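Local coordinates for protein putative glycosyltransferase (GalT1) (Streptococcus parasanguinis, PDB 4PHR) that probably transfers a sugar from a nucleotide-activated donor to an acceptor, and in this N-terminal GT-D domain holds UDP and a manganese ion, at residues 17-20 with 21-24; 34-37 with 38-42; 85-88 with 89-92. All coordinates share one frame; numbering follows the deposited sequence.

Contact 1. Residues 17-20 with 21-24; sequences ILES and LKYI
L21 lies alongside I17 one helical turn back, the two side chains pointing the same way, with L21 CD1 3.9 Å from I17 CG2. The branch of I17 that touches is the methyl anti to its backbone N; CG1, with chi1 at -65°, stands anti to the carbonyl carbon. A looser approach, 4.4 Å from L21 CD1 to L18 CD2, brings L18 to the same leucine. K22 and E19 also run side by side, and their ends form a long, weak salt bridge, with 3.5 Å between K22 NZ and E19 OE1. The glutamate reaches it by bending at chi2 (-56°), whereas the lysine chain is extended beyond CG. Regular i to i+4 backbone bonds join the same residues: L21 N donates to I17 O at 3.0 Å, and K22 N to L18 O at 3.1 Å. All of this belongs to helix 17-27. L18 and L21 meet helix 132-140 through Y135, S138 and L139, while Y23 and I24 rest on L73 of strand 72-76. S20 OG bonds to L15 O, just before the helix, and to S116 N of strand 115-116, while Y23 OH bonds to D69 O, ahead of strand 72-76.

Contact 2. Residues 34-37 with 38-42; sequences FGDG and EIDLM
The N-terminal turn of helix 36-42, beside the manganese and UDP site, is closed by E38, whose carboxylate folds back onto G35 at the N-cap position. G35 N donates to E38 OE1 at 2.8 Å with an N-H...O angle of 148°, and the oxygen receives it on its anti lone pair, away from OE2. A chain bent at chi2 (63°) swings the carboxylate back to that amide. Water 2 gives OE1 a second partner: it donates to OE1 at 2.8 Å and accepts from G37 N, so this one oxygen links two backbone amides, directly and through water. In the other direction, E38 N and I39 N make only weak bonds to G35 O. D36 and D40 bring their carboxylates to 4.3 Å between the OD1 atoms; water 1 donates to both, 2.7 Å from D36 OD1 and 2.7 Å from D40 OD1, and so bridges the two carboxylates. D40 OD2 is held by Y101 OH. On another side of the turn, the F34 ring meets E38 CB and M42 CE, the latter 3.8 Å from F34 CD2. M42 SD lies 5.4 Å from the ring centroid, 69° off its normal, an oblique Met-aromatic contact. E38 also touches the UDP-binding K210. A backbone amide received by the side chain three residues later is the reciprocal half of a capping box, here with a glycine as N-cap.

Contact 3. Residues 85-88 with 89-92; sequences RYNQ and NARH
The backbone passes from an extended Y86-N87 pair into helix 88-100, where R91 N donates to N87 O at 2.9 Å and H92 N to Q88 O at 3.1 Å. N87 occupies the N-cap position: its OD1 accepts from A90 N at 3.0 Å, although that oxygen's position is somewhat doubtful, since it crowds a nearby atom. With chi1 at 63°, CG lies between the backbone N and the carbonyl carbon, which turns the amide toward the first turn of the helix. R91 reaches back past the cap. Its NH1 donates to Y86 O at 2.8 Å, nearly along the C=O axis, though the oxygen is tilted 22° out of the guanidinium plane. A bend at chi3 (-53°) brings the guanidinium over Q88, whose CA lies 3.8 Å above the plane, over its centre. At the edge and in plane, water 3 accepts from R91 NH2 and donates to Q88 OE1, bridging the two side chains. On the apolar side, Y86 CB packs against A90 CB at 4.0 Å, and the same CB also meets R91 CG. The tyrosine's hydroxyl is bonded to D78 O, while R91 touches M83 and A90 touches D125. An asparagine side chain accepting from the amide three residues on is the classic helix N-cap, here with R91 also donating to the carbonyl of Y86, the residue before the cap.

The three contacts follow one another along the chain without touching. Centres of contacts 1 and 2 and of contacts 1 and 3 are about 22 Å apart, and those of contacts 2 and 3 are about 19 Å apart; the nearest atoms of contacts 1 and 3 come to about 6 Å. Contact 2 is the one at the ligand site, with the D36 side chain about 4 Å from the manganese. From contact 1, the I17 side chain is about 11 Å from UDP but about 6 Å from that of the UDP-binding R121; the A90 side chain of contact 3 is about 12 Å from the metal. Helix 88-100 nevertheless joins contacts 2 and 3, because its F93, W94 and H97 touch D36.

Contact 1. Residues 17-20 with 21-24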
loop_
_atom_site.group_PDB
_atom_site.type_symbol
_atom_site.label_atom_id
_atom_site.label_comp_id
_atom_site.label_asym_id
_atom_site.label_seq_id
_atom_site.Cartn_x
_atom_site.Cartn_y
_atom_site.Cartn_z
ATOM N N ILE A 17 5.250 11.971 -0.959
ATOM C CA ILE A 17 5.659 10.921 -1.891
ATOM C C ILE A 17 7.129 10.939 -2.331
ATOM O O ILE A 17 7.844 9.957 -2.147
ATOM C CB ILE A 17 4.757 10.899 -3.148
ATOM C CG1 ILE A 17 3.325 10.518 -2.775
ATOM C CG2 ILE A 17 5.292 9.910 -4.164
ATOM C CD1 ILE A 17 2.326 10.773 -3.889
ATOM N N LEU A 18 7.584 12.036 -2.926
ATOM C CA LEU A 18 8.923 12.028 -3.517
ATOM C C LEU A 18 10.009 11.956 -2.462
ATOM O O LEU A 18 11.071 11.372 -2.683
ATOM C CB LEU A 18 9.150 13.238 -4.421
ATOM C CG LEU A 18 8.585 13.092 -5.831
ATOM C CD1 LEU A 18 8.828 14.361 -6.625
ATOM C CD2 LEU A 18 9.175 11.871 -6.544
ATOM N N GLU A 19 9.735 12.562 -1.313
ATOM C CA GLU A 19 10.670 12.536 -0.200
ATOM C C GLU A 19 10.705 11.148 0.431
ATOM O O GLU A 19 11.768 10.660 0.817
ATOM C CB GLU A 19 10.288 13.594 0.835
ATOM C CG GLU A 19 10.133 15.000 0.257
ATOM C CD GLU A 19 11.373 15.487 -0.479
ATOM O OE1 GLU A 19 11.218 16.240 -1.465
ATOM O OE2 GLU A 19 12.497 15.130 -0.069
ATOM N N SER A 20 9.537 10.511 0.533
ATOM C CA SER A 20 9.466 9.132 1.022
ATOM C C SER A 20 10.279 8.204 0.139
ATOM O O SER A 20 11.004 7.338 0.627
ATOM C CB SER A 20 8.019 8.636 1.084
ATOM O OG SER A 20 7.370 9.170 2.217
ATOM N N LEU A 21 10.157 8.390 -1.166
ATOM C CA LEU A 21 10.880 7.546 -2.108
ATOM C C LEU A 21 12.394 7.735 -1.992
ATOM O O LEU A 21 13.156 6.769 -2.086
ATOM C CB LEU A 21 10.394 7.801 -3.532
ATOM C CG LEU A 21 8.989 7.242 -3.787
ATOM C CD1 LEU A 21 8.408 7.770 -5.094
ATOM C CD2 LEU A 21 8.986 5.706 -3.764
ATOM N N LYS A 22 12.836 8.973 -1.772
ATOM C CA LYS A 22 14.265 9.231 -1.605
ATOM C C LYS A 22 14.772 8.511 -0.367
ATOM O O LYS A 22 15.861 7.941 -0.364
ATOM C CB LYS A 22 14.551 10.732 -1.489
ATOM C CG LYS A 22 14.366 11.494 -2.786
ATOM C CD LYS A 22 14.361 12.994 -2.544
ATOM C CE LYS A 22 14.203 13.759 -3.843
ATOM N NZ LYS A 22 13.731 15.154 -3.606
ATOM N N TYR A 23 13.964 8.540 0.686
ATOM C CA TYR A 23 14.289 7.846 1.922
ATOM C C TYR A 23 14.436 6.340 1.698
ATOM O O TYR A 23 15.398 5.724 2.145
ATOM C CB TYR A 23 13.208 8.121 2.968
ATOM C CG TYR A 23 13.457 7.495 4.318
ATOM C CD1 TYR A 23 13.338 6.124 4.507
ATOM C CD2 TYR A 23 13.787 8.280 5.413
ATOM C CE1 TYR A 23 13.548 5.552 5.741
ATOM C CE2 TYR A 23 14.005 7.720 6.651
ATOM C CZ TYR A 23 13.887 6.358 6.814
ATOM O OH TYR A 23 14.098 5.796 8.049
ATOM N N ILE A 24 13.455 5.744 1.026
ATOM C CA ILE A 24 13.458 4.303 0.796
ATOM C C ILE A 24 14.699 3.868 0.018
ATOM O O ILE A 24 15.343 2.878 0.365
ATOM C CB ILE A 24 12.172 3.849 0.061
ATOM C CG1 ILE A 24 10.935 4.159 0.913
ATOM C CG2 ILE A 24 12.248 2.364 -0.278
ATOM C CD1 ILE A 24 9.626 4.245 0.123
#

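Contact 2. Residues 34-37 with 38-42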
loop_
_atom_site.group_PDB
_atom_site.type_symbol
_atom_site.label_atom_id
_atom_site.label_comp_id
_atom_site.label_asym_id
_atom_site.label_seq_id
_atom_site.Cartn_x
_atom_site.Cartn_y
_atom_site.Cartn_z
ATOM N N PHE A 34 0.056 2.598 6.639
ATOM C CA PHE A 34 -1.212 2.533 7.354
ATOM C C PHE A 34 -2.204 3.443 6.657
ATOM O O PHE A 34 -1.959 4.638 6.512
ATOM C CB PHE A 34 -1.038 2.920 8.829
ATOM C CG PHE A 34 -0.365 1.857 9.635
ATOM C CD1 PHE A 34 1.009 1.689 9.574
ATOM C CD2 PHE A 34 -1.113 0.992 10.417
ATOM C CE1 PHE A 34 1.623 0.681 10.300
ATOM C CE2 PHE A 34 -0.509 -0.002 11.145
ATOM C CZ PHE A 34 0.859 -0.163 11.084
ATOM N N GLY A 35 -3.320 2.867 6.214
ATOM C CA GLY A 35 -4.386 3.630 5.597
ATOM C C GLY A 35 -5.618 3.629 6.474
ATOM O O GLY A 35 -5.596 3.139 7.612
ATOM N N ASP A 36 -6.708 4.169 5.945
ATOM C CA ASP A 36 -7.934 4.266 6.726
ATOM C C ASP A 36 -8.439 2.901 7.192
ATOM O O ASP A 36 -8.905 2.764 8.315
ATOM C CB ASP A 36 -9.018 5.018 5.948
ATOM C CG ASP A 36 -9.387 4.332 4.663
ATOM O OD1 ASP A 36 -10.567 3.933 4.513
ATOM O OD2 ASP A 36 -8.483 4.184 3.817
ATOM N N GLY A 37 -8.332 1.894 6.332
ATOM C CA GLY A 37 -8.777 0.552 6.664
ATOM C C GLY A 37 -8.009 -0.066 7.821
ATOM O O GLY A 37 -8.577 -0.787 8.639
ATOM N N GLU A 38 -6.710 0.204 7.903
ATOM C CA GLU A 38 -5.932 -0.322 9.015
ATOM C C GLU A 38 -6.383 0.266 10.345
ATOM O O GLU A 38 -6.438 -0.447 11.355
ATOM C CB GLU A 38 -4.438 -0.079 8.811
ATOM C CG GLU A 38 -3.828 -1.037 7.798
ATOM C CD GLU A 38 -4.430 -0.869 6.413
ATOM O OE1 GLU A 38 -4.462 0.284 5.911
ATOM O OE2 GLU A 38 -4.889 -1.882 5.830
ATOM N N ILE A 39 -6.700 1.560 10.354
ATOM C CA ILE A 39 -7.178 2.191 11.581
ATOM C C ILE A 39 -8.552 1.633 11.958
ATOM O O ILE A 39 -8.816 1.344 13.135
ATOM C CB ILE A 39 -7.252 3.725 11.464
ATOM C CG1 ILE A 39 -5.992 4.293 10.812
ATOM C CG2 ILE A 39 -7.532 4.345 12.817
ATOM C CD1 ILE A 39 -4.722 3.875 11.461
ATOM N N ASP A 40 -9.420 1.465 10.960
ATOM C CA ASP A 40 -10.727 0.853 11.190
ATOM C C ASP A 40 -10.554 -0.524 11.836
ATOM O O ASP A 40 -11.211 -0.845 12.829
ATOM C CB ASP A 40 -11.498 0.687 9.877
ATOM C CG ASP A 40 -11.995 2.012 9.296
ATOM O OD1 ASP A 40 -12.209 2.073 8.069
ATOM O OD2 ASP A 40 -12.194 2.987 10.052
ATOM N N LEU A 41 -9.670 -1.344 11.268
ATOM C CA LEU A 41 -9.428 -2.684 11.800
ATOM C C LEU A 41 -8.868 -2.657 13.217
ATOM O O LEU A 41 -9.330 -3.406 14.094
ATOM C CB LEU A 41 -8.452 -3.449 10.903
ATOM C CG LEU A 41 -9.000 -4.172 9.686
ATOM C CD1 LEU A 41 -7.860 -4.494 8.746
ATOM C CD2 LEU A 41 -9.694 -5.440 10.127
ATOM N N MET A 42 -7.855 -1.820 13.438
ATOM C CA MET A 42 -7.224 -1.729 14.761
ATOM C C MET A 42 -8.216 -1.328 15.847
ATOM O O MET A 42 -8.044 -1.679 17.010
ATOM C CB MET A 42 -6.032 -0.762 14.752
ATOM C CG MET A 42 -4.754 -1.376 14.175
ATOM S SD MET A 42 -3.320 -0.289 14.291
ATOM C CE MET A 42 -3.851 0.856 13.057
HETATM O O HOH W 1 -12.505 4.174 6.415
HETATM O O HOH W 2 -6.554 1.009 4.207
#

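Contact 3. Residues 85-88 with 89-92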
loop_
_atom_site.group_PDB
_atom_site.type_symbol
_atom_site.label_atom_id
_atom_site.label_comp_id
_atom_site.label_asym_id
_atom_site.label_seq_id
_atom_site.Cartn_x
_atom_site.Cartn_y
_atom_site.Cartn_z
ATOM N N ARG A 85 -3.844 19.984 -1.508
ATOM C CA ARG A 85 -3.359 19.216 -2.661
ATOM C C ARG A 85 -4.426 18.307 -3.255
ATOM O O ARG A 85 -4.308 17.867 -4.401
ATOM C CB ARG A 85 -2.189 18.323 -2.250
ATOM C CG ARG A 85 -0.882 19.042 -2.031
ATOM C CD ARG A 85 0.136 18.098 -1.418
ATOM N NE ARG A 85 -0.160 17.824 -0.010
ATOM C CZ ARG A 85 0.472 16.919 0.732
ATOM N NH1 ARG A 85 1.424 16.164 0.196
ATOM N NH2 ARG A 85 0.136 16.756 2.008
ATOM N N TYR A 86 -5.441 17.993 -2.463
ATOM C CA TYR A 86 -6.372 16.930 -2.819
ATOM C C TYR A 86 -7.737 17.470 -3.217
ATOM O O TYR A 86 -8.132 18.565 -2.810
ATOM C CB TYR A 86 -6.501 15.925 -1.668
ATOM C CG TYR A 86 -5.167 15.433 -1.162
ATOM C CD1 TYR A 86 -4.364 14.620 -1.953
ATOM C CD2 TYR A 86 -4.704 15.787 0.101
ATOM C CE1 TYR A 86 -3.137 14.175 -1.504
ATOM C CE2 TYR A 86 -3.470 15.345 0.557
ATOM C CZ TYR A 86 -2.695 14.539 -0.251
ATOM O OH TYR A 86 -1.467 14.088 0.182
ATOM N N ASN A 87 -8.460 16.696 -4.014
ATOM C CA ASN A 87 -9.784 17.125 -4.440
ATOM C C ASN A 87 -10.789 17.142 -3.287
ATOM O O ASN A 87 -10.556 16.575 -2.208
ATOM C CB ASN A 87 -10.290 16.307 -5.634
ATOM C CG ASN A 87 -10.456 14.839 -5.316
ATOM O OD1 ASN A 87 -10.862 14.474 -4.218
ATOM N ND2 ASN A 87 -10.150 13.986 -6.288
ATOM N N GLN A 88 -11.903 17.816 -3.523
ATOM C CA GLN A 88 -12.872 18.065 -2.471
ATOM C C GLN A 88 -13.353 16.797 -1.767
ATOM O O GLN A 88 -13.422 16.760 -0.537
ATOM C CB GLN A 88 -14.055 18.848 -3.036
ATOM C CG GLN A 88 -15.128 19.159 -2.026
ATOM C CD GLN A 88 -16.211 20.039 -2.610
ATOM O OE1 GLN A 88 -15.919 21.022 -3.291
ATOM N NE2 GLN A 88 -17.467 19.687 -2.354
ATOM N N ASN A 89 -13.688 15.756 -2.525
ATOM C CA ASN A 89 -14.166 14.535 -1.881
ATOM C C ASN A 89 -13.099 13.885 -1.002
ATOM O O ASN A 89 -13.397 13.402 0.090
ATOM C CB ASN A 89 -14.779 13.541 -2.881
ATOM C CG ASN A 89 -13.782 13.014 -3.894
ATOM O OD1 ASN A 89 -12.582 12.962 -3.641
ATOM N ND2 ASN A 89 -14.289 12.602 -5.054
ATOM N N ALA A 90 -11.851 13.912 -1.461
ATOM C CA ALA A 90 -10.745 13.374 -0.671
ATOM C C ALA A 90 -10.493 14.185 0.607
ATOM O O ALA A 90 -10.260 13.617 1.673
ATOM C CB ALA A 90 -9.463 13.257 -1.520
ATOM N N ARG A 91 -10.545 15.508 0.503
ATOM C CA ARG A 91 -10.322 16.359 1.675
ATOM C C ARG A 91 -11.373 16.071 2.740
ATOM O O ARG A 91 -11.060 15.949 3.925
ATOM C CB ARG A 91 -10.336 17.849 1.305
ATOM C CG ARG A 91 -9.225 18.238 0.349
ATOM C CD ARG A 91 -9.021 19.747 0.300
ATOM N NE ARG A 91 -10.250 20.489 0.029
ATOM C CZ ARG A 91 -10.618 20.937 -1.170
ATOM N NH1 ARG A 91 -9.860 20.702 -2.233
ATOM N NH2 ARG A 91 -11.747 21.632 -1.305
ATOM N N HIS A 92 -12.625 15.964 2.314
ATOM C CA HIS A 92 -13.705 15.682 3.241
ATOM C C HIS A 92 -13.544 14.296 3.861
ATOM O O HIS A 92 -13.666 14.139 5.082
ATOM C CB HIS A 92 -15.062 15.790 2.541
ATOM C CG HIS A 92 -16.221 15.397 3.402
ATOM N ND1 HIS A 92 -16.586 16.100 4.531
ATOM C CD2 HIS A 92 -17.097 14.369 3.300
ATOM C CE1 HIS A 92 -17.643 15.528 5.081
ATOM N NE2 HIS A 92 -17.973 14.476 4.353
HETATM O O HOH W 3 -13.302 22.373 -3.743
#